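Local coordinates for protein irisin (Homo sapiens, PDB 4LSD) that is a fibronectin type III myokine hormone that probably mediates benefits of muscular exercise by inducing browning of white adipose tissue, at residues 46-50 / 61-65. Sequence-based numbering, arbitrary orientation.
Sequences LRFIQ and LWDLE
Ile49 and Leu61 mark the nearest backbone approach, their CA atoms 9.0 Å apart. Residues 46-50 form part of a strand that is outermost within this chain, in one sheet of the fibronectin type III sandwich. Residues 61-65 leave the end strand of the other sheet, so no backbone-to-backbone pairing joins the two segments; side chains and the Trp62 carbonyl make the bridge. Arg47 does most of this. Its CG is anti to the backbone N (chi1 -177°) and the chain bends at chi3, which lays the guanidinium flat on the Trp62 indole. The planes are 5° apart, and CZ of Arg47 sits 4.1 Å from the centroid of the Trp62 six-membered ring, a cation-pi stack. At the guanidinium edge, Arg47 NH2 donates to a lone pair of Trp62 O at 2.6 Å; NH1 adds a weak bond to the same oxygen. Ile49 CD1 touches Trp62 CZ3 at 3.5 Å and Leu61 CD2 at 4.0 Å. In the dimer, strand 46-52 pairs antiparallel with a strand of the second subunit, and Trp62 meets Trp62 of that subunit. With alanine in place of Arg47, the Trp62 carbonyl would probably lose both guanidinium donors and the indole its stacked cation. Arg47 is required for dimerization, which fits its place in the intersubunit ladder and its grip on Trp62.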
loop_
_atom_site.group_PDB
_atom_site.type_symbol
_atom_site.label_atom_id
_atom_site.label_comp_id
_atom_site.label_asym_id
_atom_site.label_seq_id
_atom_site.Cartn_x
_atom_site.Cartn_y
_atom_site.Cartn_z
ATOM N N LEU A 46 3.927 -10.021 -3.788
ATOM C CA LEU A 46 3.801 -9.669 -2.359
ATOM C C LEU A 46 3.546 -8.177 -2.213
ATOM O O LEU A 46 4.412 -7.378 -2.557
ATOM C CB LEU A 46 5.101 -9.934 -1.604
ATOM C CG LEU A 46 5.825 -11.254 -1.753
ATOM C CD1 LEU A 46 7.242 -11.066 -1.284
ATOM C CD2 LEU A 46 5.105 -12.326 -0.968
ATOM N N ARG A 47 2.387 -7.790 -1.691
ATOM C CA ARG A 47 2.075 -6.377 -1.519
ATOM C C ARG A 47 2.132 -5.961 -0.050
ATOM O O ARG A 47 1.594 -6.646 0.823
ATOM C CB ARG A 47 0.690 -6.069 -2.087
ATOM C CG ARG A 47 0.322 -4.603 -2.019
ATOM C CD ARG A 47 -0.654 -4.227 -3.129
ATOM N NE ARG A 47 -2.041 -4.372 -2.711
ATOM C CZ ARG A 47 -3.062 -4.537 -3.547
ATOM N NH1 ARG A 47 -2.851 -4.586 -4.858
ATOM N NH2 ARG A 47 -4.299 -4.636 -3.065
ATOM N N PHE A 48 2.792 -4.835 0.214
ATOM C CA PHE A 48 2.930 -4.322 1.572
ATOM C C PHE A 48 2.418 -2.885 1.699
ATOM O O PHE A 48 2.823 -2.016 0.931
ATOM C CB PHE A 48 4.397 -4.338 2.010
ATOM C CG PHE A 48 5.055 -5.672 1.878
ATOM C CD1 PHE A 48 5.720 -6.028 0.702
ATOM C CD2 PHE A 48 5.000 -6.586 2.926
ATOM C CE1 PHE A 48 6.320 -7.280 0.577
ATOM C CE2 PHE A 48 5.593 -7.836 2.813
ATOM C CZ PHE A 48 6.255 -8.189 1.638
ATOM N N ILE A 49 1.542 -2.634 2.670
ATOM C CA ILE A 49 1.029 -1.290 2.892
ATOM C C ILE A 49 1.328 -0.889 4.317
ATOM O O ILE A 49 1.124 -1.667 5.236
ATOM C CB ILE A 49 -0.478 -1.198 2.708
ATOM C CG1 ILE A 49 -0.869 -1.642 1.302
ATOM C CG2 ILE A 49 -0.923 0.242 2.936
ATOM C CD1 ILE A 49 -2.357 -1.765 1.106
ATOM N N GLN A 50 1.832 0.324 4.502
ATOM C CA GLN A 50 2.137 0.822 5.841
ATOM C C GLN A 50 1.632 2.258 5.911
ATOM O O GLN A 50 1.710 2.991 4.936
ATOM C CB GLN A 50 3.649 0.800 6.115
ATOM C CG GLN A 50 4.023 1.170 7.543
ATOM C CD GLN A 50 5.499 1.532 7.714
ATOM O OE1 GLN A 50 5.909 2.676 7.481
ATOM N NE2 GLN A 50 6.303 0.555 8.116
ATOM N N LEU A 61 -7.822 -2.744 0.041
ATOM C CA LEU A 61 -6.919 -3.491 -0.823
ATOM C C LEU A 61 -7.566 -3.426 -2.192
ATOM O O LEU A 61 -8.705 -3.860 -2.374
ATOM C CB LEU A 61 -6.808 -4.950 -0.369
ATOM C CG LEU A 61 -6.454 -5.142 1.105
ATOM C CD1 LEU A 61 -6.765 -6.578 1.500
ATOM C CD2 LEU A 61 -4.990 -4.806 1.353
ATOM N N TRP A 62 -6.835 -2.893 -3.157
ATOM C CA TRP A 62 -7.353 -2.733 -4.500
ATOM C C TRP A 62 -6.670 -3.639 -5.514
ATOM O O TRP A 62 -5.660 -4.274 -5.222
ATOM C CB TRP A 62 -7.140 -1.292 -4.924
ATOM C CG TRP A 62 -5.672 -0.954 -5.044
ATOM C CD1 TRP A 62 -4.945 -0.865 -6.198
ATOM C CD2 TRP A 62 -4.738 -0.732 -3.966
ATOM N NE1 TRP A 62 -3.620 -0.601 -5.912
ATOM C CE2 TRP A 62 -3.467 -0.515 -4.556
ATOM C CE3 TRP A 62 -4.854 -0.695 -2.567
ATOM C CZ2 TRP A 62 -2.319 -0.270 -3.790
ATOM C CZ3 TRP A 62 -3.712 -0.451 -1.809
ATOM C CH2 TRP A 62 -2.462 -0.240 -2.424
ATOM N N ASP A 63 -7.236 -3.683 -6.715
ATOM C CA ASP A 63 -6.678 -4.461 -7.803
ATOM C C ASP A 63 -6.420 -5.914 -7.428
ATOM O O ASP A 63 -5.385 -6.481 -7.783
ATOM C CB ASP A 63 -5.386 -3.789 -8.258
ATOM C CG ASP A 63 -4.965 -4.198 -9.660
ATOM O OD1 ASP A 63 -5.848 -4.368 -10.532
ATOM O OD2 ASP A 63 -3.737 -4.325 -9.893
ATOM N N LEU A 64 -7.363 -6.515 -6.712
ATOM C CA LEU A 64 -7.221 -7.906 -6.328
ATOM C C LEU A 64 -7.680 -8.757 -7.490
ATOM O O LEU A 64 -8.399 -8.286 -8.374
ATOM C CB LEU A 64 -8.070 -8.223 -5.101
ATOM C CG LEU A 64 -7.650 -7.550 -3.797
ATOM C CD1 LEU A 64 -8.476 -8.127 -2.659
ATOM C CD2 LEU A 64 -6.158 -7.792 -3.546
ATOM N N GLU A 65 -7.259 -10.013 -7.474
ATOM C CA GLU A 65 -7.615 -10.980 -8.505
ATOM C C GLU A 65 -9.001 -11.533 -8.220
ATOM O O GLU A 65 -9.339 -11.779 -7.065
ATOM C CB GLU A 65 -6.618 -12.130 -8.481
ATOM C CG GLU A 65 -5.517 -12.025 -9.486
ATOM C CD GLU A 65 -5.894 -12.693 -10.775
ATOM O OE1 GLU A 65 -5.072 -12.669 -11.717
ATOM O OE2 GLU A 65 -7.014 -13.248 -10.841
#